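Putative carbonic anhydrase (Streptococcus mutans, PDB 3LAS) catalyses the reversible hydration of carbon dioxide to hydrogencarbonate, as a zinc-dependent enzyme of the beta class of carbonic anhydrases. Local coordinates at the interface of chains A and B. Sequence-based numbering; all coordinates share one arbitrary frame. Chains: chain A/B, Putative carbonic anhydrase.

Contact 1: the interface of chains A and B. Residues chain A 79, 142-143, 145; chain B 108, 111-112, 114.
A:Gln79, near the C-terminal end of helix 68-80, lies across the last turn of helix 101-112 of chain B and meets B:Leu108, B:Asp111 and B:Leu112. Its CB faces the carboxylate oxygen OD2 of B:Asp111 at 3.6 Å and also touches methyl CD2 of B:Leu108. Methyl CD2 of B:Leu108 also lies 3.7 Å from CG of A:Gln79, the two side chains crossing at about a right angle. The bend at chi2 (-46°) turns the amide towards the C-terminal end of the partner's helix, with OE1 on the B:Asp111 side and NE2 on the B:Leu112 side. At the tip, the carbonyl oxygen OE1 rests against the methylene CB of B:Asp111 at 3.4 Å, a packing contact, while the amide nitrogen NE2 of A:Gln79 is 3.8 Å from CD2 of B:Leu112. The side chains of A:Gln79 and B:Asp111 run past each other in opposite directions, the amide and carboxylate planes 48° apart.

B:Leu112 projects between A:Gln79 and the loop after helix 127-140. Its branch CD2 meets ring atom CG of A:Pro145 at 3.8 Å. The other branch, CD1 of B:Leu112, sits 3.6 Å from the backbone oxygen O of A:Leu143. Just beyond the helix end, the two methyls of B:Val114 divide their contacts: CG1 approaches CD2 of A:Leu143 at 4.0 Å, and CG2 faces the carbonyl O of A:Pro142. Among these residues the contact is mostly packing of the end of helix 101-112 and B:Val114 against the end of helix 68-80 and a proline-containing loop. It probably helps to fasten this outlying helix of one subunit to the body of the other in the two-fold dimer.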
loop_
_atom_site.group_PDB
_atom_site.type_symbol
_atom_site.label_atom_id
_atom_site.label_comp_id
_atom_site.label_asym_id
_atom_site.label_seq_id
_atom_site.Cartn_x
_atom_site.Cartn_y
_atom_site.Cartn_z
ATOM N N GLN A 79 0.047 -13.427 11.102
ATOM C CA GLN A 79 0.398 -14.795 11.482
ATOM C C GLN A 79 1.814 -15.066 11.182
ATOM O O GLN A 79 2.432 -15.909 11.894
ATOM C CB GLN A 79 -0.528 -15.825 10.770
ATOM C CG GLN A 79 -2.024 -15.576 11.106
ATOM C CD GLN A 79 -2.371 -15.341 12.550
ATOM O OE1 GLN A 79 -1.802 -16.001 13.435
ATOM N NE2 GLN A 79 -3.256 -14.428 12.850
ATOM N N PRO A 142 -12.978 -14.859 8.527
ATOM C CA PRO A 142 -12.404 -15.862 9.473
ATOM C C PRO A 142 -10.892 -15.855 9.480
ATOM O O PRO A 142 -10.257 -16.531 10.315
ATOM C CB PRO A 142 -12.944 -17.199 8.948
ATOM C CG PRO A 142 -13.246 -16.899 7.461
ATOM C CD PRO A 142 -13.617 -15.413 7.306
ATOM N N LEU A 143 -10.239 -15.132 8.594
ATOM C CA LEU A 143 -8.811 -15.097 8.567
ATOM C C LEU A 143 -8.299 -14.014 9.499
ATOM O O LEU A 143 -7.047 -13.951 9.658
ATOM C CB LEU A 143 -8.306 -14.911 7.144
ATOM C CG LEU A 143 -8.553 -16.076 6.183
ATOM C CD1 LEU A 143 -8.304 -15.703 4.749
ATOM C CD2 LEU A 143 -7.605 -17.181 6.592
ATOM N N PRO A 145 -8.350 -12.743 13.292
ATOM C CA PRO A 145 -8.820 -13.245 14.563
ATOM C C PRO A 145 -9.611 -12.221 15.334
ATOM O O PRO A 145 -9.488 -11.021 15.153
ATOM C CB PRO A 145 -7.524 -13.319 15.408
ATOM C CG PRO A 145 -6.525 -13.549 14.550
ATOM C CD PRO A 145 -6.946 -13.022 13.139
ATOM N N LEU B 108 -1.196 -21.848 9.201
ATOM C CA LEU B 108 -2.512 -21.266 9.465
ATOM C C LEU B 108 -3.458 -22.274 10.123
ATOM O O LEU B 108 -4.339 -21.889 10.892
ATOM C CB LEU B 108 -3.151 -20.687 8.181
ATOM C CG LEU B 108 -2.339 -19.461 7.721
ATOM C CD1 LEU B 108 -3.043 -18.945 6.438
ATOM C CD2 LEU B 108 -2.275 -18.358 8.748
ATOM N N ASP B 111 -2.359 -21.695 13.653
ATOM C CA ASP B 111 -2.480 -20.360 14.175
ATOM C C ASP B 111 -3.969 -19.966 14.272
ATOM O O ASP B 111 -4.357 -19.241 15.216
ATOM C CB ASP B 111 -1.753 -19.358 13.249
ATOM C CG ASP B 111 -0.262 -19.483 13.336
ATOM O OD1 ASP B 111 0.281 -20.121 14.247
ATOM O OD2 ASP B 111 0.355 -18.952 12.274
ATOM N N LEU B 112 -4.804 -20.457 13.321
ATOM C CA LEU B 112 -6.183 -20.027 13.233
ATOM C C LEU B 112 -7.157 -21.168 13.221
ATOM O O LEU B 112 -8.370 -20.934 13.298
ATOM C CB LEU B 112 -6.403 -19.216 11.956
ATOM C CG LEU B 112 -5.654 -17.847 11.847
ATOM C CD1 LEU B 112 -5.901 -17.261 10.459
ATOM C CD2 LEU B 112 -6.106 -16.943 12.948
ATOM N N VAL B 114 -8.009 -22.687 10.604
ATOM C CA VAL B 114 -8.686 -22.473 9.286
ATOM C C VAL B 114 -7.812 -23.153 8.255
ATOM O O VAL B 114 -6.555 -23.161 8.351
ATOM C CB VAL B 114 -8.710 -20.997 8.948
ATOM C CG1 VAL B 114 -9.223 -20.727 7.484
ATOM C CG2 VAL B 114 -9.566 -20.236 9.952
#

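Contact 2: the interface of chains A and B. Residues chain A 48, 159-162; chain B 13, 16-17.
A:Gly160 has a positive phi (90°, with psi -5°) and turns segment 159-161 so that its carbonyl faces B:Asn13 and B:Tyr16 on helix 5-20 of the partner. Across the turn, the backbone N of A:Arg161 donates a fairly straight hydrogen bond of 3.2 Å to the side-chain hydroxyl OG1 of A:Thr159, bracing the loop from within.

B:Asn13 reaches into this backbone with CG anti to its own N (chi1 177°). As modelled, its oxygen OD1 is 2.9 Å from the carbonyl O of A:Ala48, at helix 45-49, and equally 2.9 Å from O of A:Gly160, although these oxygens can only accept. Its nitrogen ND2 meets the backbone N of A:Val162, likewise at 2.9 Å, a pairing of two donors. The amide has therefore very probably been built with oxygen and nitrogen exchanged. Turned over, its NH2 group would donate to both carbonyls and its oxygen would accept from A:Val162 N, three hydrogen bonds that would fix the rotation of the amide. The side chain of A:Val162 packs against the same amide through CB and CG2.

B:Tyr16 places one ring face under A:Ala48, whose CA sits towards the rim, 3.7 Å from CD2 of B:Tyr16; the carbonyl O of A:Gly160 lies at the ring edge, in its plane. One turn along from B:Asn13, B:Val17 presses methyl CG2 against the backbone of A:Arg161, 3.4 Å from its CA; the CB of A:Arg161 also touches this methyl, while the outer part of the side chain extends away. With the amide turned over, the helix would address mainly backbone groups of chain A here. Beside the valine, water 1 joins the two chains, lying 2.9 Å from the carbonyl O of A:Thr159 and 2.8 Å from the carbonyl O of B:Val17.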
loop_
_atom_site.group_PDB
_atom_site.type_symbol
_atom_site.label_atom_id
_atom_site.label_comp_id
_atom_site.label_asym_id
_atom_site.label_seq_id
_atom_site.Cartn_x
_atom_site.Cartn_y
_atom_site.Cartn_z
ATOM N N ALA A 48 2.756 11.374 9.327
ATOM C CA ALA A 48 1.409 11.616 9.840
ATOM C C ALA A 48 1.068 10.894 11.131
ATOM O O ALA A 48 0.338 11.399 11.960
ATOM C CB ALA A 48 0.388 11.212 8.760
ATOM N N THR A 159 -4.988 19.461 6.127
ATOM C CA THR A 159 -4.464 19.924 7.464
ATOM C C THR A 159 -3.439 18.955 8.038
ATOM O O THR A 159 -2.688 19.340 8.954
ATOM C CB THR A 159 -5.517 20.126 8.449
ATOM O OG1 THR A 159 -6.097 18.836 8.718
ATOM C CG2 THR A 159 -6.622 21.106 7.969
ATOM N N GLY A 160 -3.442 17.692 7.565
ATOM C CA GLY A 160 -2.552 16.692 8.168
ATOM C C GLY A 160 -3.202 15.968 9.327
ATOM O O GLY A 160 -2.600 15.043 9.851
ATOM N N ARG A 161 -4.403 16.344 9.743
ATOM C CA ARG A 161 -4.999 15.755 10.984
ATOM C C ARG A 161 -5.556 14.362 10.745
ATOM O O ARG A 161 -6.196 14.083 9.681
ATOM C CB ARG A 161 -6.169 16.644 11.429
ATOM C CG ARG A 161 -6.781 16.208 12.754
ATOM C CD ARG A 161 -8.008 17.068 13.052
ATOM N NE ARG A 161 -9.094 16.660 12.146
ATOM C CZ ARG A 161 -10.224 17.321 12.011
ATOM N NH1 ARG A 161 -10.395 18.459 12.691
ATOM N NH2 ARG A 161 -11.123 16.912 11.175
ATOM N N VAL A 162 -5.344 13.443 11.686
ATOM C CA VAL A 162 -5.997 12.098 11.730
ATOM C C VAL A 162 -6.962 12.199 12.870
ATOM O O VAL A 162 -6.599 12.558 14.004
ATOM C CB VAL A 162 -4.960 11.046 11.906
ATOM C CG1 VAL A 162 -5.663 9.697 12.105
ATOM C CG2 VAL A 162 -3.984 11.002 10.779
ATOM N N ASN B 13 0.262 12.540 15.953
ATOM C CA ASN B 13 -0.240 13.341 14.857
ATOM C C ASN B 13 -0.395 14.808 15.141
ATOM O O ASN B 13 -0.298 15.618 14.208
ATOM C CB ASN B 13 -1.586 12.701 14.391
ATOM C CG ASN B 13 -2.245 13.499 13.276
ATOM O OD1 ASN B 13 -1.733 13.415 12.097
ATOM N ND2 ASN B 13 -3.281 14.214 13.513
ATOM N N TYR B 16 2.411 16.674 13.730
ATOM C CA TYR B 16 2.391 16.711 12.258
ATOM C C TYR B 16 1.372 17.740 11.763
ATOM O O TYR B 16 1.677 18.478 10.817
ATOM C CB TYR B 16 1.999 15.315 11.687
ATOM C CG TYR B 16 2.106 15.342 10.192
ATOM C CD1 TYR B 16 3.350 15.479 9.586
ATOM C CD2 TYR B 16 0.955 15.268 9.332
ATOM C CE1 TYR B 16 3.486 15.528 8.156
ATOM C CE2 TYR B 16 1.093 15.284 7.969
ATOM C CZ TYR B 16 2.364 15.394 7.356
ATOM O OH TYR B 16 2.488 15.388 6.009
ATOM N N VAL B 17 0.226 17.846 12.466
ATOM C CA VAL B 17 -0.709 18.922 12.124
ATOM C C VAL B 17 -0.025 20.309 12.243
ATOM O O VAL B 17 -0.224 21.170 11.357
ATOM C CB VAL B 17 -1.925 18.806 13.040
ATOM C CG1 VAL B 17 -2.829 20.030 12.964
ATOM C CG2 VAL B 17 -2.746 17.562 12.691
HETATM O O HOH W 1 -2.682 21.935 10.149
#

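Contacts 1 and 2 share no residues, and the centres of their C-alpha atoms lie about 34 Å apart. In each, one helix of chain B rests on chain A: helix 101-112 in contact 1 and the N-terminal helix 5-20 in contact 2. Two-fold symmetry repeats both with the chains exchanged, so each subunit both extends these helices and receives them. Among the residues given, contact 1 is mostly packing, whereas contact 2 probably adds amide-to-backbone hydrogen bonds. Such reciprocal exchange of widely separated helices is consistent with the intimate dimer typical of beta-class carbonic anhydrases.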